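Local coordinates for uncharacterized protein (Bacteroides fragilis, PDB 3NNG) that is of unknown function but carries a calcium-bound F5/8 type C (discoidin-like) domain, a fold that in many relatives binds carbohydrates or other cell-surface ligands, at residues A[63-74]-A[131-141]; A[86-94]-A[145-153]. The protein carries 1 engineered substitution. One frame throughout, in Å; residues are numbered along the deposited sequence.

Contact 1 (A[63-74]-A[131-141])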
loop_
_atom_site.group_PDB
_atom_site.type_symbol
_atom_site.label_atom_id
_atom_site.label_comp_id
_atom_site.label_asym_id
_atom_site.label_seq_id
_atom_site.Cartn_x
_atom_site.Cartn_y
_atom_site.Cartn_z
ATOM N N TRP A 63 4.161 -2.806 7.983
ATOM C CA TRP A 63 3.020 -3.092 7.111
ATOM C C TRP A 63 1.922 -2.024 7.160
ATOM O O TRP A 63 1.829 -1.239 8.114
ATOM C CB TRP A 63 2.451 -4.485 7.411
ATOM C CG TRP A 63 2.053 -4.682 8.856
ATOM C CD1 TRP A 63 2.809 -5.244 9.849
ATOM C CD2 TRP A 63 0.809 -4.302 9.466
ATOM N NE1 TRP A 63 2.115 -5.233 11.038
ATOM C CE2 TRP A 63 0.884 -4.665 10.828
ATOM C CE3 TRP A 63 -0.358 -3.679 8.995
ATOM C CZ2 TRP A 63 -0.164 -4.428 11.723
ATOM C CZ3 TRP A 63 -1.398 -3.445 9.886
ATOM C CH2 TRP A 63 -1.295 -3.822 11.232
ATOM N N TRP A 64 1.115 -1.992 6.107
ATOM C CA TRP A 64 -0.013 -1.080 6.000
ATOM C C TRP A 64 -1.214 -1.906 5.527
ATOM O O TRP A 64 -1.078 -2.799 4.691
ATOM C CB TRP A 64 0.320 0.075 5.039
ATOM C CG TRP A 64 -0.779 1.119 4.862
ATOM C CD1 TRP A 64 -0.857 2.372 5.447
ATOM C CD2 TRP A 64 -1.923 1.010 4.003
ATOM N NE1 TRP A 64 -1.987 3.033 5.000
ATOM C CE2 TRP A 64 -2.663 2.216 4.132
ATOM C CE3 TRP A 64 -2.396 0.008 3.142
ATOM C CZ2 TRP A 64 -3.848 2.433 3.436
ATOM C CZ3 TRP A 64 -3.583 0.228 2.446
ATOM C CH2 TRP A 64 -4.294 1.434 2.596
ATOM N N ASN A 65 -2.385 -1.625 6.083
ATOM C CA ASN A 65 -3.541 -2.501 5.915
ATOM C C ASN A 65 -4.786 -1.673 5.677
ATOM O O ASN A 65 -4.928 -0.592 6.261
ATOM C CB ASN A 65 -3.736 -3.351 7.174
ATOM C CG ASN A 65 -4.824 -4.403 7.018
ATOM O OD1 ASN A 65 -6.015 -4.133 7.226
ATOM N ND2 ASN A 65 -4.420 -5.609 6.657
ATOM N N THR A 66 -5.678 -2.164 4.817
ATOM C CA THR A 66 -6.981 -1.532 4.640
ATOM C C THR A 66 -8.121 -2.555 4.644
ATOM O O THR A 66 -8.044 -3.607 3.991
ATOM C CB THR A 66 -7.049 -0.661 3.352
ATOM O OG1 THR A 66 -8.342 -0.045 3.255
ATOM C CG2 THR A 66 -6.800 -1.507 2.098
ATOM N N VAL A 67 -9.159 -2.252 5.414
ATOM C CA VAL A 67 -10.431 -2.951 5.292
ATOM C C VAL A 67 -11.260 -2.170 4.281
ATOM O O VAL A 67 -11.589 -1.007 4.512
ATOM C CB VAL A 67 -11.194 -2.982 6.637
ATOM C CG1 VAL A 67 -12.386 -3.931 6.553
ATOM C CG2 VAL A 67 -10.265 -3.391 7.772
ATOM N N LEU A 68 -11.562 -2.789 3.144
ATOM C CA LEU A 68 -12.375 -2.140 2.123
ATOM C C LEU A 68 -13.827 -2.193 2.558
ATOM O O LEU A 68 -14.253 -3.189 3.129
ATOM C CB LEU A 68 -12.195 -2.840 0.765
ATOM C CG LEU A 68 -10.804 -2.713 0.104
ATOM C CD1 LEU A 68 -9.724 -3.474 0.862
ATOM C CD2 LEU A 68 -10.828 -3.167 -1.364
ATOM N N ASP A 69 -14.590 -1.134 2.317
ATOM C CA ASP A 69 -16.024 -1.201 2.616
ATOM C C ASP A 69 -16.761 -1.975 1.519
ATOM O O ASP A 69 -17.721 -2.685 1.796
ATOM C CB ASP A 69 -16.627 0.199 2.737
ATOM C CG ASP A 69 -16.390 1.044 1.494
ATOM O OD1 ASP A 69 -15.215 1.343 1.178
ATOM O OD2 ASP A 69 -17.380 1.416 0.837
ATOM N N ARG A 70 -16.310 -1.823 0.273
ATOM C CA ARG A 70 -16.848 -2.591 -0.850
ATOM C C ARG A 70 -15.739 -3.459 -1.428
ATOM O O ARG A 70 -14.791 -2.953 -2.027
ATOM C CB ARG A 70 -17.392 -1.662 -1.941
ATOM C CG ARG A 70 -17.663 -2.359 -3.279
ATOM C CD ARG A 70 -18.130 -1.379 -4.384
ATOM N NE ARG A 70 -17.069 -0.477 -4.836
ATOM C CZ ARG A 70 -16.168 -0.786 -5.768
ATOM N NH1 ARG A 70 -16.181 -1.973 -6.358
ATOM N NH2 ARG A 70 -15.243 0.094 -6.117
ATOM N N PRO A 71 -15.857 -4.779 -1.255
ATOM C CA PRO A 71 -14.847 -5.694 -1.804
ATOM C C PRO A 71 -14.698 -5.548 -3.317
ATOM O O PRO A 71 -15.668 -5.251 -4.028
ATOM C CB PRO A 71 -15.385 -7.084 -1.472
ATOM C CG PRO A 71 -16.491 -6.895 -0.499
ATOM C CD PRO A 71 -16.853 -5.447 -0.401
ATOM N N VAL A 72 -13.484 -5.749 -3.809
ATOM C CA VAL A 72 -13.246 -5.593 -5.233
ATOM C C VAL A 72 -12.514 -6.786 -5.821
ATOM O O VAL A 72 -11.822 -7.534 -5.124
ATOM C CB VAL A 72 -12.444 -4.314 -5.560
ATOM C CG1 VAL A 72 -12.998 -3.103 -4.801
ATOM C CG2 VAL A 72 -10.961 -4.512 -5.259
ATOM N N THR A 73 -12.674 -6.952 -7.123
ATOM C CA THR A 73 -11.841 -7.874 -7.850
ATOM C C THR A 73 -10.534 -7.136 -8.141
ATOM O O THR A 73 -10.462 -6.316 -9.047
ATOM C CB THR A 73 -12.568 -8.356 -9.106
ATOM O OG1 THR A 73 -13.723 -9.089 -8.682
ATOM C CG2 THR A 73 -11.668 -9.254 -9.950
ATOM N N LEU A 74 -9.513 -7.422 -7.340
ATOM C CA LEU A 74 -8.285 -6.624 -7.323
ATOM C C LEU A 74 -7.365 -6.919 -8.496
ATOM O O LEU A 74 -6.861 -8.039 -8.621
ATOM C CB LEU A 74 -7.535 -6.886 -6.015
ATOM C CG LEU A 74 -6.235 -6.125 -5.805
ATOM C CD1 LEU A 74 -6.506 -4.621 -5.897
ATOM C CD2 LEU A 74 -5.613 -6.494 -4.456
ATOM N N PRO A 131 -6.625 -11.113 -11.616
ATOM C CA PRO A 131 -7.219 -10.301 -10.548
ATOM C C PRO A 131 -7.828 -11.196 -9.462
ATOM O O PRO A 131 -8.345 -12.280 -9.771
ATOM C CB PRO A 131 -8.325 -9.517 -11.272
ATOM C CG PRO A 131 -7.961 -9.573 -12.738
ATOM C CD PRO A 131 -7.274 -10.890 -12.923
ATOM N N ILE A 132 -7.774 -10.747 -8.210
ATOM C CA ILE A 132 -8.348 -11.515 -7.110
ATOM C C ILE A 132 -9.734 -11.013 -6.736
ATOM O O ILE A 132 -9.879 -9.914 -6.210
ATOM C CB ILE A 132 -7.468 -11.463 -5.858
ATOM C CG1 ILE A 132 -6.037 -11.911 -6.187
ATOM C CG2 ILE A 132 -8.092 -12.321 -4.747
ATOM C CD1 ILE A 132 -5.058 -11.711 -5.033
ATOM N N PRO A 133 -10.762 -11.834 -6.988
ATOM C CA PRO A 133 -12.162 -11.466 -6.718
ATOM C C PRO A 133 -12.481 -11.351 -5.227
ATOM O O PRO A 133 -11.885 -12.060 -4.416
ATOM C CB PRO A 133 -12.960 -12.622 -7.337
ATOM C CG PRO A 133 -11.999 -13.311 -8.289
ATOM C CD PRO A 133 -10.650 -13.151 -7.642
ATOM N N ASN A 134 -13.397 -10.446 -4.887
ATOM C CA ASN A 134 -13.925 -10.286 -3.520
ATOM C C ASN A 134 -12.905 -9.958 -2.427
ATOM O O ASN A 134 -13.038 -10.417 -1.290
ATOM C CB ASN A 134 -14.750 -11.512 -3.088
ATOM C CG ASN A 134 -15.705 -12.009 -4.176
ATOM O OD1 ASN A 134 -16.447 -11.236 -4.781
ATOM N ND2 ASN A 134 -15.692 -13.318 -4.413
ATOM N N VAL A 135 -11.888 -9.164 -2.748
ATOM C CA VAL A 135 -10.939 -8.763 -1.714
ATOM C C VAL A 135 -11.628 -7.822 -0.729
ATOM O O VAL A 135 -12.116 -6.759 -1.121
ATOM C CB VAL A 135 -9.683 -8.104 -2.303
ATOM C CG1 VAL A 135 -8.872 -7.453 -1.203
ATOM C CG2 VAL A 135 -8.825 -9.152 -3.057
ATOM N N LYS A 136 -11.699 -8.222 0.538
ATOM C CA LYS A 136 -12.323 -7.377 1.575
ATOM C C LYS A 136 -11.270 -6.655 2.411
ATOM O O LYS A 136 -11.502 -5.551 2.896
ATOM C CB LYS A 136 -13.244 -8.207 2.483
ATOM C CG LYS A 136 -14.043 -7.406 3.535
ATOM C CD LYS A 136 -14.839 -6.298 2.874
ATOM C CE LYS A 136 -15.988 -5.806 3.740
ATOM N NZ LYS A 136 -15.602 -4.982 4.910
ATOM N N GLU A 137 -10.105 -7.281 2.559
ATOM C CA GLU A 137 -8.993 -6.697 3.306
ATOM C C GLU A 137 -7.661 -6.871 2.538
ATOM O O GLU A 137 -7.410 -7.919 1.944
ATOM C CB GLU A 137 -8.914 -7.355 4.693
ATOM C CG GLU A 137 -8.139 -6.579 5.731
ATOM C CD GLU A 137 -8.431 -7.056 7.154
ATOM O OE1 GLU A 137 -9.191 -8.049 7.298
ATOM O OE2 GLU A 137 -7.897 -6.440 8.114
ATOM N N PHE A 138 -6.815 -5.845 2.561
ATOM C CA PHE A 138 -5.555 -5.839 1.817
ATOM C C PHE A 138 -4.448 -5.411 2.760
ATOM O O PHE A 138 -4.588 -4.408 3.459
ATOM C CB PHE A 138 -5.664 -4.854 0.646
ATOM C CG PHE A 138 -4.358 -4.558 -0.073
ATOM C CD1 PHE A 138 -3.459 -3.639 0.437
ATOM C CD2 PHE A 138 -4.081 -5.134 -1.310
ATOM C CE1 PHE A 138 -2.282 -3.335 -0.233
ATOM C CE2 PHE A 138 -2.908 -4.847 -1.988
ATOM C CZ PHE A 138 -2.001 -3.933 -1.454
ATOM N N ARG A 139 -3.357 -6.178 2.796
ATOM C CA ARG A 139 -2.175 -5.793 3.571
ATOM C C ARG A 139 -0.927 -5.786 2.705
ATOM O O ARG A 139 -0.707 -6.708 1.912
ATOM C CB ARG A 139 -1.947 -6.720 4.773
ATOM C CG ARG A 139 -0.804 -6.233 5.707
ATOM C CD ARG A 139 -0.846 -6.909 7.096
ATOM N NE ARG A 139 -2.129 -6.710 7.769
ATOM C CZ ARG A 139 -2.328 -6.889 9.079
ATOM N NH1 ARG A 139 -1.328 -7.262 9.868
ATOM N NH2 ARG A 139 -3.530 -6.698 9.607
ATOM N N ILE A 140 -0.102 -4.757 2.867
ATOM C CA ILE A 140 1.208 -4.756 2.243
ATOM C C ILE A 140 2.329 -4.818 3.283
ATOM O O ILE A 140 2.515 -3.890 4.068
ATOM C CB ILE A 140 1.378 -3.564 1.256
ATOM C CG1 ILE A 140 2.762 -3.579 0.607
ATOM C CG2 ILE A 140 1.096 -2.232 1.940
ATOM C CD1 ILE A 140 2.894 -2.614 -0.583
ATOM N N ASN A 141 3.056 -5.933 3.301
ATOM C CA ASN A 141 4.216 -6.096 4.176
ATOM C C ASN A 141 5.466 -5.585 3.469
ATOM O O ASN A 141 5.916 -6.193 2.482
ATOM C CB ASN A 141 4.393 -7.568 4.563
ATOM C CG ASN A 141 3.274 -8.067 5.469
ATOM O OD1 ASN A 141 2.984 -7.453 6.496
ATOM N ND2 ASN A 141 2.632 -9.175 5.087
#
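In the antiparallel beta sandwich of this F5/8 type C domain, strands 63-68 and 135-141 pair antiparallel, W63 opposite N141 and V67 opposite E137; both segments turn a corner, at 69-70 and at 133-134, and beyond it 71-74 pairs with 131-135. Backbone bonds alternate regularly, as in I140 N to W64 O at 2.8 Å, and the pairing resumes past the corner with L74 N to I132 O at 2.8 Å. There the register slips by one residue: N134 and V135 both face V72, a G1 bulge.

The face bearing W63, N65, V67, E137, R139 and N141 is mixed, with charged and aromatic groups side by side. The R139 guanidinium lies flat over the W63 six-membered ring, CZ 3.7 Å from the ring centroid and the planes 10° apart, a cation-pi stack. A bend at chi3 (-57°) lays the group over the indole, whose NE1 bonds to E61. E137 reaches along the same face and forms a salt bridge to R99. At the corner, K136 bends at chi2 and again at chi4 to bring NZ 2.9 Å from L68 O, nearly in line with the carbonyl, while CD rests on the P71 ring.

The other face, which includes T66, is largely apolar. L74 CD2 meets the edge of the F138 ring at CD2, 3.8 Å away, and W64 CB packs on I140 CG2 at 3.9 Å. W64 also meets the rings of W51 and F151 and gives its NE1 proton to A39 O. Mostly hydrophobic side chains thus fill the sandwich interior, while charged and stacked groups gather on the partly exposed face.

Contact 2 (A[86-94]-A[145-153]). With CA (calcium ion), chain C.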
loop_
_atom_site.group_PDB
_atom_site.type_symbol
_atom_site.label_atom_id
_atom_site.label_comp_id
_atom_site.label_asym_id
_atom_site.label_seq_id
_atom_site.Cartn_x
_atom_site.Cartn_y
_atom_site.Cartn_z
ATOM N N GLY A 86 14.307 11.627 3.030
ATOM C CA GLY A 86 14.995 11.371 1.781
ATOM C C GLY A 86 14.557 10.127 1.034
ATOM O O GLY A 86 14.045 9.174 1.616
ATOM N N SER A 87 14.808 10.140 -0.269
ATOM C CA SER A 87 14.320 9.124 -1.197
ATOM C C SER A 87 14.906 7.747 -0.923
ATOM O O SER A 87 14.395 6.740 -1.403
ATOM C CB SER A 87 14.663 9.537 -2.627
ATOM O OG SER A 87 16.059 9.405 -2.834
ATOM N N GLY A 88 15.996 7.709 -0.169
ATOM C CA GLY A 88 16.561 6.449 0.268
ATOM C C GLY A 88 15.618 5.652 1.156
ATOM O O GLY A 88 15.873 4.481 1.430
ATOM N N TYR A 89 14.527 6.273 1.603
ATOM C CA TYR A 89 13.501 5.554 2.379
ATOM C C TYR A 89 12.236 5.198 1.600
ATOM O O TYR A 89 11.304 4.625 2.156
ATOM C CB TYR A 89 13.150 6.313 3.659
ATOM C CG TYR A 89 14.384 6.581 4.496
ATOM C CD1 TYR A 89 15.118 5.524 5.025
ATOM C CD2 TYR A 89 14.834 7.877 4.731
ATOM C CE1 TYR A 89 16.250 5.742 5.775
ATOM C CE2 TYR A 89 15.984 8.107 5.487
ATOM C CZ TYR A 89 16.680 7.029 6.005
ATOM O OH TYR A 89 17.812 7.208 6.760
ATOM N N ASN A 90 12.190 5.539 0.314
ATOM C CA ASN A 90 11.079 5.088 -0.517
ATOM C C ASN A 90 11.047 3.555 -0.549
ATOM O O ASN A 90 12.085 2.908 -0.424
ATOM C CB ASN A 90 11.205 5.628 -1.940
ATOM C CG ASN A 90 11.037 7.131 -2.018
ATOM O OD1 ASN A 90 11.409 7.744 -3.018
ATOM N ND2 ASN A 90 10.469 7.736 -0.969
ATOM N N LEU A 91 9.855 2.996 -0.735
ATOM C CA LEU A 91 9.640 1.550 -0.737
ATOM C C LEU A 91 10.390 0.893 -1.891
ATOM O O LEU A 91 10.301 1.340 -3.027
ATOM C CB LEU A 91 8.152 1.255 -0.904
ATOM C CG LEU A 91 7.447 0.103 -0.183
ATOM C CD1 LEU A 91 6.280 -0.385 -1.038
ATOM C CD2 LEU A 91 8.359 -1.043 0.213
ATOM N N ARG A 92 11.085 -0.198 -1.595
ATOM C CA ARG A 92 11.912 -0.902 -2.563
ATOM C C ARG A 92 11.288 -2.260 -2.925
ATOM O O ARG A 92 11.207 -2.629 -4.101
ATOM C CB ARG A 92 13.288 -1.137 -1.949
ATOM C CG ARG A 92 14.448 -0.777 -2.805
ATOM C CD ARG A 92 14.357 -1.404 -4.169
ATOM N NE ARG A 92 14.347 -0.353 -5.173
ATOM C CZ ARG A 92 15.303 0.559 -5.300
ATOM N NH1 ARG A 92 16.358 0.537 -4.494
ATOM N NH2 ARG A 92 15.206 1.490 -6.238
ATOM N N SER A 93 10.868 -3.011 -1.912
ATOM C CA SER A 93 10.229 -4.307 -2.152
ATOM C C SER A 93 9.151 -4.626 -1.113
ATOM O O SER A 93 9.259 -4.243 0.053
ATOM C CB SER A 93 11.277 -5.429 -2.185
ATOM O OG SER A 93 11.992 -5.494 -0.960
ATOM N N ALA A 94 8.112 -5.335 -1.537
ATOM C CA ALA A 94 7.005 -5.635 -0.637
ATOM C C ALA A 94 6.377 -6.951 -0.991
ATOM O O ALA A 94 6.558 -7.464 -2.100
ATOM C CB ALA A 94 5.932 -4.529 -0.691
ATOM N N PRO A 145 13.115 -0.677 2.000
ATOM C CA PRO A 145 14.231 -0.744 2.953
ATOM C C PRO A 145 13.773 -1.241 4.319
ATOM O O PRO A 145 12.592 -1.107 4.637
ATOM C CB PRO A 145 14.722 0.709 3.034
ATOM C CG PRO A 145 13.609 1.535 2.543
ATOM C CD PRO A 145 12.866 0.698 1.536
ATOM N N ASP A 146 14.683 -1.819 5.107
ATOM C CA ASP A 146 14.306 -2.396 6.400
ATOM C C ASP A 146 14.579 -1.503 7.609
ATOM O O ASP A 146 14.344 -1.903 8.753
ATOM C CB ASP A 146 14.904 -3.801 6.600
ATOM C CG ASP A 146 16.424 -3.810 6.676
ATOM O OD1 ASP A 146 17.058 -2.743 6.851
ATOM O OD2 ASP A 146 16.988 -4.916 6.558
ATOM N N ASN A 147 15.065 -0.292 7.366
ATOM C CA ASN A 147 15.277 0.630 8.474
ATOM C C ASN A 147 14.076 1.557 8.685
ATOM O O ASN A 147 13.514 1.615 9.781
ATOM C CB ASN A 147 16.598 1.408 8.348
ATOM C CG ASN A 147 16.755 2.115 7.004
ATOM O OD1 ASN A 147 15.997 1.877 6.056
ATOM N ND2 ASN A 147 17.748 2.996 6.920
ATOM N N TYR A 148 13.698 2.275 7.634
ATOM C CA TYR A 148 12.523 3.138 7.659
ATOM C C TYR A 148 11.940 3.163 6.261
ATOM O O TYR A 148 12.682 3.111 5.288
ATOM C CB TYR A 148 12.892 4.558 8.091
ATOM C CG TYR A 148 13.563 4.634 9.455
ATOM C CD1 TYR A 148 14.942 4.518 9.575
ATOM C CD2 TYR A 148 12.817 4.828 10.611
ATOM C CE1 TYR A 148 15.565 4.594 10.807
ATOM C CE2 TYR A 148 13.428 4.896 11.859
ATOM C CZ TYR A 148 14.805 4.777 11.948
ATOM O OH TYR A 148 15.430 4.839 13.170
ATOM N N THR A 149 10.617 3.232 6.151
ATOM C CA THR A 149 9.990 3.408 4.850
ATOM C C THR A 149 8.533 3.866 5.012
ATOM O O THR A 149 8.056 4.099 6.132
ATOM C CB THR A 149 10.109 2.101 3.979
ATOM O OG1 THR A 149 9.753 2.370 2.616
ATOM C CG2 THR A 149 9.220 0.977 4.521
ATOM N N GLY A 150 7.830 3.990 3.891
ATOM C CA GLY A 150 6.435 4.389 3.899
ATOM C C GLY A 150 6.016 4.751 2.489
ATOM O O GLY A 150 6.713 4.414 1.538
ATOM N N PHE A 151 4.888 5.439 2.351
ATOM C CA PHE A 151 4.467 5.931 1.043
ATOM C C PHE A 151 3.374 6.975 1.187
ATOM O O PHE A 151 2.620 6.957 2.156
ATOM C CB PHE A 151 4.047 4.794 0.098
ATOM C CG PHE A 151 3.184 3.730 0.746
ATOM C CD1 PHE A 151 3.662 2.437 0.907
ATOM C CD2 PHE A 151 1.885 4.016 1.157
ATOM C CE1 PHE A 151 2.872 1.449 1.493
ATOM C CE2 PHE A 151 1.089 3.048 1.737
ATOM C CZ PHE A 151 1.582 1.750 1.917
ATOM N N ALA A 152 3.316 7.902 0.235
ATOM C CA ALA A 152 2.456 9.067 0.382
ATOM C C ALA A 152 1.076 8.762 -0.136
ATOM O O ALA A 152 0.093 9.278 0.368
ATOM C CB ALA A 152 3.041 10.260 -0.333
ATOM N N GLU A 153 1.006 7.898 -1.135
ATOM C CA GLU A 153 -0.264 7.544 -1.735
ATOM C C GLU A 153 -0.234 6.104 -2.188
ATOM O O GLU A 153 0.648 5.714 -2.944
ATOM C CB GLU A 153 -0.539 8.454 -2.935
ATOM C CG GLU A 153 -1.050 9.817 -2.513
ATOM C CD GLU A 153 -2.394 9.703 -1.809
ATOM O OE1 GLU A 153 -3.323 9.117 -2.398
ATOM O OE2 GLU A 153 -2.522 10.184 -0.672
HETATM CA CA CA C . -0.970 11.340 1.139
HETATM O O HOH W 1 7.803 4.961 -1.038
#
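A side-chain hydroxyl and a single water do much of the joining between 86-94 and 145-153, where a regular sheet would use paired backbone groups. T149 OG1 donates to Y89 O at 2.8 Å, the donor tilted 27° from the carbonyl plane. Its position anti to the backbone N (chi1 -168°) turns the hydroxyl to that carbonyl, which T149 CA also approaches, at 3.2 Å. Just beyond, a water accepts from L91 N and donates to G150 O, 2.9 Å from each, bridging backbone groups that are too far apart to bond directly.

Packing supplements these links. P145, which follows a cis peptide bond, sets CD 3.1 Å from N90 O. The Y89 ring takes N147 at its edge, with CE1 3.3 Å from ND2, and its CD1 lies against Y148 CB. More deeply, L91 CD1 approaches F151 CD1.

Beyond F151, A152 O and E153 OE2 bind the calcium ion at 2.5 and 2.6 Å, in a site completed by L41, D44, E46 and T49. The contact joins the 3-10 turn 87-89 and the loop after it to the loop at P145 and the start of strand 148-159, with strand 51-54 touching Y89 and Y148 through F52, while L91 packs on C142 of strand 124-144.

Overall arrangement
The two contacts illustrate how one sandwich combines continuous strand pairing with looser joining of loops. Contact 1 buries about 1150 Å² through repeated backbone bonds and has a buried, largely apolar face; contact 2 buries 392 Å², depends on isolated polar links and lies largely among loops, though its L91 and F151 reach inward. Their centres are 21 Å apart, on opposite sides of the chain's centre, yet their edges meet: W64 CB lies 3.8 Å from F151 CZ, and I140 CG1 lies 3.6 Å from A94 CB. Strands 124-144 and 148-159, consecutive in the chain, supply most of the second segments, and contact 2 itself includes two calcium ligands.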